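Local structure of cellulose hydrolase (Bacillus licheniformis, 4YZT) at residues W228-W240 with W482-F494. The protein hydrolyses internal beta-1,4-glucosidic links of cellulose, as a tri-modular family 5 endoglucanase. Numbering follows the deposited sequence.
Sequences WDYVSNWWGRTTW and WSWTPYLNYDEDF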
# COMPACT_ATOMS: atom_id res chain seq x y z
N TRP A 228 -0.62 -7.34 -8.83
CA TRP A 228 0.14 -6.10 -9.01
C TRP A 228 -0.66 -5.03 -9.75
O TRP A 228 -0.61 -3.85 -9.39
CB TRP A 228 1.44 -6.36 -9.76
CG TRP A 228 2.23 -5.12 -9.99
CD1 TRP A 228 2.38 -4.44 -11.16
CD2 TRP A 228 2.99 -4.41 -9.00
NE1 TRP A 228 3.18 -3.34 -10.97
CE2 TRP A 228 3.56 -3.29 -9.65
CE3 TRP A 228 3.23 -4.60 -7.64
CZ2 TRP A 228 4.37 -2.38 -8.98
CZ3 TRP A 228 4.03 -3.69 -6.97
CH2 TRP A 228 4.60 -2.59 -7.64
N ASP A 229 -1.38 -5.44 -10.79
CA ASP A 229 -2.07 -4.46 -11.61
C ASP A 229 -3.34 -3.92 -10.93
O ASP A 229 -3.80 -2.83 -11.26
CB ASP A 229 -2.38 -5.01 -13.02
CG ASP A 229 -2.86 -6.45 -13.03
OD1 ASP A 229 -2.69 -7.19 -12.04
OD2 ASP A 229 -3.44 -6.84 -14.06
N TYR A 230 -3.88 -4.64 -9.95
CA TYR A 230 -4.95 -4.06 -9.16
C TYR A 230 -4.37 -3.07 -8.14
O TYR A 230 -4.85 -1.94 -8.04
CB TYR A 230 -5.81 -5.12 -8.42
CG TYR A 230 -6.59 -4.43 -7.32
CD1 TYR A 230 -7.58 -3.48 -7.63
CD2 TYR A 230 -6.26 -4.63 -5.98
CE1 TYR A 230 -8.25 -2.79 -6.62
CE2 TYR A 230 -6.93 -3.94 -4.96
CZ TYR A 230 -7.91 -3.03 -5.29
OH TYR A 230 -8.57 -2.34 -4.29
N VAL A 231 -3.35 -3.48 -7.38
CA VAL A 231 -2.88 -2.62 -6.30
C VAL A 231 -2.28 -1.34 -6.87
O VAL A 231 -2.39 -0.28 -6.24
CB VAL A 231 -1.86 -3.33 -5.35
CG1 VAL A 231 -2.49 -4.56 -4.73
CG2 VAL A 231 -0.58 -3.69 -6.06
N SER A 232 -1.73 -1.41 -8.08
CA SER A 232 -1.11 -0.24 -8.72
C SER A 232 -2.00 0.47 -9.74
O SER A 232 -1.59 1.49 -10.34
CB SER A 232 0.19 -0.66 -9.43
OG SER A 232 1.11 -1.23 -8.51
N ASN A 233 -3.22 -0.04 -9.92
CA ASN A 233 -4.13 0.41 -10.99
C ASN A 233 -3.40 0.48 -12.33
O ASN A 233 -3.25 1.54 -12.93
CB ASN A 233 -4.76 1.77 -10.66
CG ASN A 233 -5.83 2.17 -11.67
OD1 ASN A 233 -6.29 1.35 -12.46
ND2 ASN A 233 -6.23 3.44 -11.65
N TRP A 234 -2.91 -0.68 -12.76
CA TRP A 234 -2.33 -0.81 -14.10
C TRP A 234 -3.36 -1.41 -15.07
O TRP A 234 -4.18 -2.23 -14.67
CB TRP A 234 -1.08 -1.70 -14.05
CG TRP A 234 0.18 -1.03 -13.57
CD1 TRP A 234 0.28 0.12 -12.86
CD2 TRP A 234 1.52 -1.49 -13.79
NE1 TRP A 234 1.61 0.42 -12.62
CE2 TRP A 234 2.39 -0.56 -13.19
CE3 TRP A 234 2.08 -2.59 -14.46
CZ2 TRP A 234 3.77 -0.69 -13.22
CZ3 TRP A 234 3.45 -2.73 -14.49
CH2 TRP A 234 4.29 -1.78 -13.87
N TRP A 235 -3.28 -1.01 -16.33
CA TRP A 235 -4.05 -1.62 -17.41
C TRP A 235 -5.56 -1.67 -17.18
O TRP A 235 -6.23 -2.59 -17.66
CB TRP A 235 -3.54 -3.04 -17.69
CG TRP A 235 -2.04 -3.10 -17.92
CD1 TRP A 235 -1.30 -2.30 -18.72
CD2 TRP A 235 -1.12 -4.04 -17.35
NE1 TRP A 235 0.02 -2.66 -18.69
CE2 TRP A 235 0.16 -3.73 -17.84
CE3 TRP A 235 -1.25 -5.11 -16.46
CZ2 TRP A 235 1.30 -4.45 -17.47
CZ3 TRP A 235 -0.13 -5.82 -16.09
CH2 TRP A 235 1.14 -5.49 -16.60
N GLY A 236 -6.09 -0.69 -16.46
CA GLY A 236 -7.52 -0.60 -16.25
C GLY A 236 -8.09 -1.58 -15.23
O GLY A 236 -9.30 -1.77 -15.17
N ARG A 237 -7.23 -2.18 -14.40
CA ARG A 237 -7.71 -3.12 -13.38
C ARG A 237 -8.15 -2.35 -12.13
O ARG A 237 -7.43 -2.29 -11.14
CB ARG A 237 -6.62 -4.16 -13.02
CG ARG A 237 -7.15 -5.36 -12.23
CD ARG A 237 -6.12 -6.50 -12.09
NE ARG A 237 -6.72 -7.68 -11.48
CZ ARG A 237 -6.23 -8.91 -11.58
NH1 ARG A 237 -5.11 -9.13 -12.27
NH2 ARG A 237 -6.85 -9.94 -10.99
N THR A 238 -9.35 -1.79 -12.20
CA THR A 238 -9.80 -0.81 -11.23
C THR A 238 -10.62 -1.40 -10.08
O THR A 238 -10.98 -0.67 -9.16
CB THR A 238 -10.67 0.26 -11.91
OG1 THR A 238 -11.82 -0.36 -12.50
CG2 THR A 238 -9.88 1.00 -12.99
N THR A 239 -10.95 -2.69 -10.15
CA THR A 239 -11.68 -3.31 -9.04
C THR A 239 -11.08 -4.64 -8.64
O THR A 239 -10.33 -5.25 -9.41
CB THR A 239 -13.17 -3.54 -9.37
OG1 THR A 239 -13.27 -4.42 -10.50
CG2 THR A 239 -13.87 -2.22 -9.68
N TRP A 240 -11.44 -5.11 -7.45
CA TRP A 240 -10.98 -6.40 -6.93
C TRP A 240 -12.05 -7.02 -6.06
O TRP A 240 -12.76 -6.30 -5.34
CB TRP A 240 -9.68 -6.23 -6.13
CG TRP A 240 -9.09 -7.53 -5.61
CD1 TRP A 240 -8.14 -8.31 -6.23
CD2 TRP A 240 -9.41 -8.20 -4.38
NE1 TRP A 240 -7.86 -9.42 -5.46
CE2 TRP A 240 -8.61 -9.37 -4.31
CE3 TRP A 240 -10.28 -7.91 -3.32
CZ2 TRP A 240 -8.66 -10.26 -3.22
CZ3 TRP A 240 -10.34 -8.81 -2.24
CH2 TRP A 240 -9.53 -9.97 -2.21
N TRP A 482 3.29 -2.20 -23.90
CA TRP A 482 2.27 -3.21 -23.62
C TRP A 482 1.46 -3.53 -24.88
O TRP A 482 0.58 -2.77 -25.26
CB TRP A 482 1.30 -2.72 -22.53
CG TRP A 482 1.93 -1.95 -21.39
CD1 TRP A 482 1.66 -0.66 -21.02
CD2 TRP A 482 2.91 -2.44 -20.46
NE1 TRP A 482 2.41 -0.31 -19.93
CE2 TRP A 482 3.19 -1.38 -19.56
CE3 TRP A 482 3.58 -3.66 -20.29
CZ2 TRP A 482 4.11 -1.50 -18.51
CZ3 TRP A 482 4.50 -3.78 -19.25
CH2 TRP A 482 4.75 -2.70 -18.37
N SER A 483 1.74 -4.66 -25.52
CA SER A 483 1.14 -4.95 -26.82
C SER A 483 -0.35 -5.30 -26.77
O SER A 483 -1.05 -5.10 -27.77
CB SER A 483 1.89 -6.09 -27.49
OG SER A 483 1.78 -7.26 -26.70
N TRP A 484 -0.83 -5.82 -25.64
CA TRP A 484 -2.13 -6.50 -25.59
C TRP A 484 -3.30 -5.63 -25.11
O TRP A 484 -4.45 -6.08 -25.12
CB TRP A 484 -2.04 -7.73 -24.68
CG TRP A 484 -1.94 -7.34 -23.23
CD1 TRP A 484 -2.97 -7.21 -22.35
CD2 TRP A 484 -0.75 -7.01 -22.50
NE1 TRP A 484 -2.50 -6.82 -21.12
CE2 TRP A 484 -1.14 -6.69 -21.18
CE3 TRP A 484 0.61 -6.95 -22.83
CZ2 TRP A 484 -0.23 -6.33 -20.20
CZ3 TRP A 484 1.52 -6.59 -21.85
CH2 TRP A 484 1.10 -6.28 -20.54
N THR A 485 -3.01 -4.41 -24.67
CA THR A 485 -4.04 -3.53 -24.11
C THR A 485 -3.75 -2.07 -24.40
O THR A 485 -2.59 -1.65 -24.45
CB THR A 485 -4.18 -3.72 -22.57
OG1 THR A 485 -5.20 -2.84 -22.07
CG2 THR A 485 -2.87 -3.38 -21.83
N PRO A 486 -4.82 -1.27 -24.60
CA PRO A 486 -4.67 0.17 -24.77
C PRO A 486 -4.71 0.89 -23.44
O PRO A 486 -4.49 2.10 -23.38
CB PRO A 486 -5.88 0.54 -25.64
CG PRO A 486 -6.95 -0.40 -25.12
CD PRO A 486 -6.21 -1.71 -24.86
N TYR A 487 -4.98 0.15 -22.37
CA TYR A 487 -5.13 0.80 -21.06
C TYR A 487 -3.77 1.18 -20.49
O TYR A 487 -2.80 0.42 -20.56
CB TYR A 487 -5.92 -0.09 -20.09
CG TYR A 487 -7.41 0.02 -20.37
CD1 TYR A 487 -8.04 -0.85 -21.23
CD2 TYR A 487 -8.17 1.04 -19.80
CE1 TYR A 487 -9.38 -0.74 -21.51
CE2 TYR A 487 -9.51 1.16 -20.06
CZ TYR A 487 -10.11 0.27 -20.92
OH TYR A 487 -11.46 0.38 -21.18
N LEU A 488 -3.71 2.40 -19.96
CA LEU A 488 -2.51 2.98 -19.39
C LEU A 488 -2.38 2.69 -17.89
O LEU A 488 -3.28 2.10 -17.28
CB LEU A 488 -2.50 4.50 -19.62
CG LEU A 488 -2.72 4.99 -21.07
CD1 LEU A 488 -2.73 6.51 -21.11
CD2 LEU A 488 -1.64 4.45 -21.98
N ASN A 489 -1.26 3.11 -17.30
CA ASN A 489 -0.98 2.82 -15.89
C ASN A 489 -1.00 4.06 -15.01
O ASN A 489 -0.38 5.08 -15.34
CB ASN A 489 0.38 2.14 -15.75
CG ASN A 489 0.43 0.75 -16.40
OD1 ASN A 489 -0.59 0.15 -16.72
ND2 ASN A 489 1.65 0.22 -16.56
N TYR A 490 -1.72 3.98 -13.90
CA TYR A 490 -1.79 5.10 -12.95
C TYR A 490 -0.41 5.64 -12.55
O TYR A 490 0.54 4.87 -12.35
CB TYR A 490 -2.54 4.66 -11.69
CG TYR A 490 -2.50 5.69 -10.57
CD1 TYR A 490 -3.21 6.88 -10.68
CD2 TYR A 490 -1.76 5.47 -9.42
CE1 TYR A 490 -3.19 7.83 -9.66
CE2 TYR A 490 -1.73 6.42 -8.40
CZ TYR A 490 -2.45 7.59 -8.53
OH TYR A 490 -2.42 8.53 -7.52
N ASP A 491 -0.32 6.97 -12.48
CA ASP A 491 0.84 7.72 -12.00
C ASP A 491 1.94 7.78 -13.07
O ASP A 491 2.35 8.87 -13.43
CB ASP A 491 1.39 7.13 -10.69
CG ASP A 491 2.07 8.17 -9.81
OD1 ASP A 491 1.70 9.36 -9.85
OD2 ASP A 491 2.98 7.78 -9.05
N GLU A 492 2.42 6.65 -13.58
CA GLU A 492 3.48 6.74 -14.58
C GLU A 492 2.94 7.25 -15.92
O GLU A 492 3.66 7.93 -16.65
CB GLU A 492 4.20 5.40 -14.76
CG GLU A 492 3.43 4.32 -15.46
CD GLU A 492 4.17 2.98 -15.48
OE1 GLU A 492 3.82 2.13 -16.31
OE2 GLU A 492 5.09 2.78 -14.65
N ASP A 493 1.66 6.99 -16.21
CA ASP A 493 1.05 7.43 -17.46
C ASP A 493 0.01 8.54 -17.30
O ASP A 493 -0.19 9.35 -18.21
CB ASP A 493 0.37 6.27 -18.18
CG ASP A 493 1.35 5.20 -18.62
OD1 ASP A 493 2.52 5.54 -18.89
OD2 ASP A 493 0.92 4.03 -18.73
N PHE A 494 -0.70 8.57 -16.17
CA PHE A 494 -1.77 9.56 -16.01
C PHE A 494 -2.05 9.89 -14.56
O PHE A 494 -1.71 9.13 -13.66
CB PHE A 494 -3.07 9.08 -16.68
CG PHE A 494 -3.70 7.85 -16.03
CD1 PHE A 494 -4.50 7.98 -14.89
CD2 PHE A 494 -3.49 6.59 -16.56
CE1 PHE A 494 -5.07 6.87 -14.29
CE2 PHE A 494 -4.06 5.46 -15.96
CZ PHE A 494 -4.86 5.61 -14.83
O HOH W 1 0.83 2.72 -10.67
O HOH W 2 -5.11 1.80 -15.26
O HOH W 3 3.87 2.74 -12.02
O HOH W 4 -6.17 -4.09 -19.95
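The side-chain amide of Asn489 lies flat on the indole of Trp234, the two planes 7° apart, with Asn489 ND2 3.3 Å from Trp234 CD2 and CB making a CH-pi contact with the five-membered ring. Two bonds fix the rotation of that amide: ND2 donates to Glu492 OE1, and Asn489 OD1 takes the backbone N-H of Trp235 at 3.0 Å on a rather bent path. Trp228 brings NE1 over the opposite face of Trp234, offset toward the rim. Were Trp234 replaced by an alanine, the Asn489 amide would probably lose the surface it stacks on and a gap would open beside Trp228.

The CB of Trp235 points away from the 482-494 loop, but with CG beside its own backbone N (chi1 -52°) the indole swings back and drives its edge into the face of Trp482, Trp235 NE1 3.4 Å from Trp482 CG, planes at 81°. Trp484 meets Trp235 edge-to-face, its CZ2 3.5 Å from Trp235 CE2, while Asn489 OD1 lies over the opposite face.

Beside this aromatic cluster the backbones join directly: Tyr490 N donates to Asn233 O at 3.0 Å, nearly straight. Asn233, with positive phi, is where the chain leaves the short helix, in a Schellman motif, and its ND2 is held by Ala464 O. Water 1 bridges Ser232 O and Tyr490 O.

The contact thus fastens a loop of the family 5 barrel, whose Ser232 side chain is about 7 Å from a bound glucose unit, to the C-terminal beta module. The hold is mainly aromatic, while Asn489 and a water satisfy backbone polar atoms.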